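Local structure of histone acetyltransferase HPA2 and related acetyltransferases (Corynebacterium glutamicum ATCC 13032, 2QEC) at residues A47-Q52 against Y127-A132; D19-A24 against V76-R81. The protein probably transfers an acyl group, most likely acetyl from acetyl-CoA, to an unidentified acceptor, as a member of the GCN5-related N-acetyltransferase family. The protein carries 1 engineered substitution. One frame throughout, in Å; residues are numbered along the deposited sequence.

Contact 1 (A47-Q52 against Y127-A132); sequences ALFELQ and YLYTVA. With EDO (1,2-ethanediol), chain D.
Gln-52, on helix 43-60, and Tyr-129, on strand 126-133, meet through a hydrogen bond from the phenol, a compact example of how a strand irregularity can send a ring across to a covering helix. The phenol donates from OH to Gln-52 OE1 at 2.7 Å. The hydroxyl approaches OE1 from the flank: the C=O...donor angle is 98°, with the donor tilted 23° from the carbonyl plane. From there OH is also 2.9 Å from Gln-52 NE2, so the whole amide end lies against the phenol oxygen. Amide and ring planes stand nearly perpendicular, and OE1 keeps to the ring edge. The glutamine reaches this place by running extended beyond CG (chi2 169°).

The van der Waals part is small. Phe-49, one turn earlier, brings CE1 to 4.0 Å from Tyr-129 OH, its ring meeting the hydroxyl obliquely. Phe-49 also makes an edge-to-face pair with Phe-31, while the ring of Tyr-57 lies nearly parallel to that of Tyr-129.

Backbone geometry sets up the reach. Tyr-129 and Thr-130 share Leu-78 as their opposite residue, a classic beta bulge, and the CB atoms of both point toward the helix. A bulge in this strand is a hallmark of the GNAT fold, whose relatives bind acetyl-CoA beside it. Thr-130 CB also lies above one face of the Tyr-129 ring, toward its rim. On the strand itself, Val-131 N gives a weak hydrogen bond to O2 of 1,2-ethanediol at 3.0 Å, and Thr-130 CA comes within 3.4 Å of its C2.

The chemistry implies a directional tether: the hydroxyl's bond to OE1 helps to hold the phenol end, while Tyr-57 and Thr-130 lie against its ring.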
loop_
_atom_site.group_PDB
_atom_site.type_symbol
_atom_site.label_atom_id
_atom_site.label_comp_id
_atom_site.label_asym_id
_atom_site.label_seq_id
_atom_site.Cartn_x
_atom_site.Cartn_y
_atom_site.Cartn_z
ATOM N N ALA A 47 1.867 25.656 19.512
ATOM C CA ALA A 47 1.183 26.408 18.462
ATOM C C ALA A 47 0.841 25.510 17.273
ATOM O O ALA A 47 -0.240 25.626 16.719
ATOM C CB ALA A 47 2.033 27.589 18.002
ATOM N N LEU A 48 1.731 24.589 16.924
ATOM C CA LEU A 48 1.485 23.677 15.789
ATOM C C LEU A 48 0.270 22.807 16.038
ATOM O O LEU A 48 -0.618 22.719 15.195
ATOM C CB LEU A 48 2.703 22.782 15.505
ATOM C CG LEU A 48 2.486 21.689 14.422
ATOM C CD1 LEU A 48 2.103 22.326 13.077
ATOM C CD2 LEU A 48 3.654 20.777 14.238
ATOM N N PHE A 49 0.265 22.137 17.185
ATOM C CA PHE A 49 -0.867 21.315 17.606
ATOM C C PHE A 49 -2.184 22.105 17.720
ATOM O O PHE A 49 -3.225 21.613 17.303
ATOM C CB PHE A 49 -0.556 20.594 18.928
ATOM C CG PHE A 49 0.446 19.462 18.806
ATOM C CD1 PHE A 49 0.335 18.524 17.798
ATOM C CD2 PHE A 49 1.469 19.308 19.722
ATOM C CE1 PHE A 49 1.219 17.479 17.707
ATOM C CE2 PHE A 49 2.370 18.242 19.626
ATOM C CZ PHE A 49 2.234 17.338 18.613
ATOM N N GLU A 50 -2.144 23.323 18.269
ATOM C CA GLU A 50 -3.345 24.163 18.327
ATOM C C GLU A 50 -3.934 24.428 16.946
ATOM O O GLU A 50 -5.144 24.352 16.771
ATOM C CB GLU A 50 -3.051 25.473 19.031
ATOM C CG GLU A 50 -2.800 25.279 20.495
ATOM C CD GLU A 50 -2.323 26.518 21.211
ATOM O OE1 GLU A 50 -1.757 27.441 20.556
ATOM O OE2 GLU A 50 -2.498 26.549 22.453
ATOM N N LEU A 51 -3.075 24.699 15.979
ATOM C CA LEU A 51 -3.459 24.960 14.595
ATOM C C LEU A 51 -3.995 23.717 13.864
ATOM O O LEU A 51 -4.992 23.801 13.149
ATOM C CB LEU A 51 -2.250 25.499 13.838
ATOM C CG LEU A 51 -2.424 25.823 12.352
ATOM C CD1 LEU A 51 -3.224 27.102 12.168
ATOM C CD2 LEU A 51 -1.086 25.948 11.699
ATOM N N GLN A 52 -3.320 22.583 14.032
ATOM C CA GLN A 52 -3.759 21.323 13.432
ATOM C C GLN A 52 -5.156 20.936 13.949
ATOM O O GLN A 52 -6.021 20.582 13.173
ATOM C CB GLN A 52 -2.739 20.197 13.680
ATOM C CG GLN A 52 -1.575 20.171 12.690
ATOM C CD GLN A 52 -0.458 19.241 13.104
ATOM O OE1 GLN A 52 -0.349 18.851 14.252
ATOM N NE2 GLN A 52 0.373 18.867 12.154
ATOM N N TYR A 127 -6.412 7.829 8.215
ATOM C CA TYR A 127 -5.019 8.027 8.628
ATOM C C TYR A 127 -5.007 8.282 10.106
ATOM O O TYR A 127 -5.622 9.219 10.513
ATOM C CB TYR A 127 -4.432 9.247 7.917
ATOM C CG TYR A 127 -3.043 9.729 8.319
ATOM C CD1 TYR A 127 -2.022 8.844 8.632
ATOM C CD2 TYR A 127 -2.754 11.097 8.372
ATOM C CE1 TYR A 127 -0.782 9.281 8.986
ATOM C CE2 TYR A 127 -1.513 11.537 8.712
ATOM C CZ TYR A 127 -0.525 10.631 9.000
ATOM O OH TYR A 127 0.715 11.069 9.363
ATOM N N LEU A 128 -4.273 7.467 10.849
ATOM C CA LEU A 128 -3.972 7.731 12.244
ATOM C C LEU A 128 -2.710 8.552 12.304
ATOM O O LEU A 128 -1.615 8.011 12.095
ATOM C CB LEU A 128 -3.812 6.422 13.006
ATOM C CG LEU A 128 -3.407 6.631 14.472
ATOM C CD1 LEU A 128 -4.396 7.552 15.175
ATOM C CD2 LEU A 128 -3.278 5.283 15.137
ATOM N N TYR A 129 -2.879 9.850 12.577
ATOM C CA TYR A 129 -1.815 10.855 12.564
ATOM C C TYR A 129 -0.991 10.741 13.810
ATOM O O TYR A 129 0.257 10.627 13.763
ATOM C CB TYR A 129 -2.380 12.269 12.371
ATOM C CG TYR A 129 -1.455 13.422 12.732
ATOM C CD1 TYR A 129 -0.169 13.533 12.192
ATOM C CD2 TYR A 129 -1.851 14.404 13.615
ATOM C CE1 TYR A 129 0.683 14.618 12.555
ATOM C CE2 TYR A 129 -1.015 15.450 13.953
ATOM C CZ TYR A 129 0.257 15.538 13.417
ATOM O OH TYR A 129 1.065 16.610 13.772
ATOM N N THR A 130 -1.663 10.759 14.957
ATOM C CA THR A 130 -0.955 10.691 16.182
ATOM C C THR A 130 -1.829 10.064 17.276
ATOM O O THR A 130 -3.071 10.222 17.280
ATOM C CB THR A 130 -0.431 12.101 16.542
ATOM O OG1 THR A 130 0.645 11.990 17.464
ATOM C CG2 THR A 130 -1.527 12.971 17.089
ATOM N N VAL A 131 -1.160 9.345 18.172
ATOM C CA VAL A 131 -1.756 8.820 19.402
ATOM C C VAL A 131 -0.828 9.155 20.538
ATOM O O VAL A 131 0.367 8.883 20.496
ATOM C CB VAL A 131 -2.115 7.282 19.265
ATOM C CG1 VAL A 131 -0.932 6.481 18.828
ATOM C CG2 VAL A 131 -2.647 6.709 20.591
ATOM N N ALA A 132 -1.350 9.842 21.560
ATOM C CA ALA A 132 -0.566 10.289 22.640
ATOM C C ALA A 132 -1.227 9.914 23.941
ATOM O O ALA A 132 -2.458 9.978 24.050
ATOM C CB ALA A 132 -0.422 11.809 22.555
HETATM C C1 EDO D . 0.746 6.162 15.529
HETATM O O1 EDO D . 1.614 5.872 14.435
HETATM C C2 EDO D . 0.583 7.673 15.688
HETATM O O2 EDO D . 1.303 8.192 16.837
#

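Contact 2 (D19-A24 against V76-R81); sequences DVLVEA and VALWDR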
loop_
_atom_site.group_PDB
_atom_site.type_symbol
_atom_site.label_atom_id
_atom_site.label_comp_id
_atom_site.label_asym_id
_atom_site.label_seq_id
_atom_site.Cartn_x
_atom_site.Cartn_y
_atom_site.Cartn_z
ATOM N N ASP A 19 -2.277 20.164 25.688
ATOM C CA ASP A 19 -1.364 19.869 26.800
ATOM C C ASP A 19 -0.855 18.446 26.724
ATOM O O ASP A 19 0.333 18.185 26.969
ATOM C CB ASP A 19 -2.030 20.004 28.162
ATOM C CG ASP A 19 -2.301 21.431 28.560
ATOM O OD1 ASP A 19 -1.721 22.370 27.972
ATOM O OD2 ASP A 19 -3.129 21.599 29.465
ATOM N N VAL A 20 -1.755 17.515 26.446
ATOM C CA VAL A 20 -1.378 16.076 26.335
ATOM C C VAL A 20 -0.441 15.774 25.135
ATOM O O VAL A 20 0.560 15.049 25.255
ATOM C CB VAL A 20 -2.631 15.157 26.299
ATOM C CG1 VAL A 20 -2.243 13.745 26.052
ATOM C CG2 VAL A 20 -3.371 15.221 27.668
ATOM N N LEU A 21 -0.753 16.338 23.983
ATOM C CA LEU A 21 0.115 16.218 22.815
ATOM C C LEU A 21 1.528 16.764 23.068
ATOM O O LEU A 21 2.523 16.157 22.695
ATOM C CB LEU A 21 -0.540 16.932 21.632
ATOM C CG LEU A 21 -1.795 16.245 21.085
ATOM C CD1 LEU A 21 -2.663 17.203 20.241
ATOM C CD2 LEU A 21 -1.435 15.033 20.335
ATOM N N VAL A 22 1.594 17.939 23.672
ATOM C CA VAL A 22 2.864 18.592 23.956
ATOM C C VAL A 22 3.694 17.745 24.928
ATOM O O VAL A 22 4.893 17.563 24.722
ATOM C CB VAL A 22 2.639 20.008 24.522
ATOM C CG1 VAL A 22 3.949 20.601 25.038
ATOM C CG2 VAL A 22 2.009 20.915 23.455
ATOM N N GLU A 23 3.069 17.254 25.998
ATOM C CA GLU A 23 3.774 16.445 26.979
ATOM C C GLU A 23 4.275 15.208 26.294
ATOM O O GLU A 23 5.407 14.824 26.488
ATOM C CB GLU A 23 2.874 16.082 28.161
ATOM C CG GLU A 23 3.596 15.315 29.258
ATOM C CD GLU A 23 2.654 14.636 30.217
ATOM O OE1 GLU A 23 2.099 13.592 29.838
ATOM O OE2 GLU A 23 2.486 15.122 31.353
ATOM N N ALA A 24 3.453 14.590 25.457
ATOM C CA ALA A 24 3.859 13.363 24.823
ATOM C C ALA A 24 5.026 13.622 23.845
ATOM O O ALA A 24 5.956 12.839 23.757
ATOM C CB ALA A 24 2.685 12.715 24.108
ATOM N N VAL A 76 -5.122 10.978 23.679
ATOM C CA VAL A 76 -5.770 11.571 22.530
ATOM C C VAL A 76 -5.261 10.892 21.257
ATOM O O VAL A 76 -4.087 10.490 21.162
ATOM C CB VAL A 76 -5.607 13.134 22.500
ATOM C CG1 VAL A 76 -4.147 13.583 22.331
ATOM C CG2 VAL A 76 -6.498 13.770 21.437
ATOM N N ALA A 77 -6.175 10.724 20.293
ATOM C CA ALA A 77 -5.843 10.278 18.940
ATOM C C ALA A 77 -6.450 11.219 17.870
ATOM O O ALA A 77 -7.623 11.654 17.962
ATOM C CB ALA A 77 -6.270 8.846 18.734
ATOM N N LEU A 78 -5.657 11.491 16.822
ATOM C CA LEU A 78 -6.058 12.370 15.709
ATOM C C LEU A 78 -6.077 11.535 14.454
ATOM O O LEU A 78 -5.088 10.907 14.147
ATOM C CB LEU A 78 -5.081 13.525 15.546
ATOM C CG LEU A 78 -4.914 14.409 16.832
ATOM C CD1 LEU A 78 -3.884 15.496 16.568
ATOM C CD2 LEU A 78 -6.160 15.117 17.199
ATOM N N TRP A 79 -7.240 11.523 13.811
ATOM C CA TRP A 79 -7.525 10.743 12.617
ATOM C C TRP A 79 -8.022 11.645 11.475
ATOM O O TRP A 79 -8.825 12.585 11.693
ATOM C CB TRP A 79 -8.624 9.758 12.963
ATOM C CG TRP A 79 -8.327 8.701 14.001
ATOM C CD1 TRP A 79 -8.409 8.828 15.368
ATOM C CD2 TRP A 79 -8.016 7.337 13.745
ATOM N NE1 TRP A 79 -8.139 7.635 15.961
ATOM C CE2 TRP A 79 -7.908 6.695 14.986
ATOM C CE3 TRP A 79 -7.836 6.591 12.578
ATOM C CZ2 TRP A 79 -7.570 5.357 15.097
ATOM C CZ3 TRP A 79 -7.528 5.251 12.680
ATOM C CH2 TRP A 79 -7.414 4.644 13.943
ATOM N N ASP A 80 -7.564 11.362 10.257
ATOM C CA ASP A 80 -8.130 11.902 9.041
ATOM C C ASP A 80 -8.995 10.825 8.412
ATOM O O ASP A 80 -8.650 9.642 8.394
ATOM C CB ASP A 80 -7.053 12.293 8.009
ATOM C CG ASP A 80 -6.217 13.465 8.460
ATOM O OD1 ASP A 80 -6.724 14.597 8.449
ATOM O OD2 ASP A 80 -5.044 13.261 8.830
ATOM N N ARG A 81 -10.124 11.273 7.871
ATOM C CA ARG A 81 -11.127 10.410 7.290
ATOM C C ARG A 81 -10.797 10.170 5.835
ATOM O O ARG A 81 -10.037 10.941 5.231
ATOM C CB ARG A 81 -12.523 11.075 7.443
ATOM C CG ARG A 81 -12.847 11.409 8.894
ATOM C CD ARG A 81 -14.095 12.316 9.042
ATOM N NE ARG A 81 -15.263 11.609 8.534
ATOM C CZ ARG A 81 -16.058 10.808 9.247
ATOM N NH1 ARG A 81 -15.860 10.601 10.553
ATOM N NH2 ARG A 81 -17.075 10.209 8.633
#
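This is a buried, wholly apolar contact between a helix and a sheet: helix 14-25 lies across strand 73-80, an inner strand of the central sheet, and illustrates how a few branched side chains can join two elements running nearly at right angles. The axes of 19-24 and 76-80 come within 9.7 Å and cross at -97°, so the helix offers just one short patch to the strand.

Leu-21 and Val-76 carry most of the contact. The CG of Leu-21 is anti to the carbonyl carbon (chi1 -69°), and the branched end extends over the strand, where the two methyls divide the partners. CD2 rests 3.7 Å from Val-76 CG1, whereas CD1 reaches Leu-78 CD1 at 4.2 Å. Val-76 and Leu-78, two positions apart, both turn their CB toward the helix, while Ala-77 between them points away. Alongside Leu-21, Val-20 CG1 lies 4.2 Å from Val-76 CG1. The Val-76 distances carry some doubt, since they belong to one of two conformers of that residue.

The apolar layer continues on both partners: Leu-21 also touches Phe-49 and Ile-53 of helix 43-60, and Val-76 and Leu-78 pack on Ile-63 of the neighbouring strand. Asp-19 forms a salt bridge with Arg-46 of helix 43-60, tying the two helices together. Helices 14-25 and 43-60 on one face of a mostly antiparallel sheet fit the GNAT fold.

In the fold
Contacts 1 and 2 lie about 5 Å apart, centre to centre, and are halves of one helix-on-sheet layer whose segments interleave in sequence. Their strands are antiparallel neighbours: Ala-132 N meets Val-76 O at 2.8 Å and Tyr-127 N meets Asp-80 O at 2.9 Å, both probable hydrogen bonds, on either side of the bulge. Between them Leu-78 serves both, pairing through its backbone with the bulge and through its side chain with helix 14-25. Ala-24 CB packs 3.6 Å from Ala-132 CB, joining the first helix directly to the strand of contact 1. The ethanediol, probably from the crystallisation liquor, sits at the bulged strand's backbone, perhaps near where relatives hold acetyl-CoA.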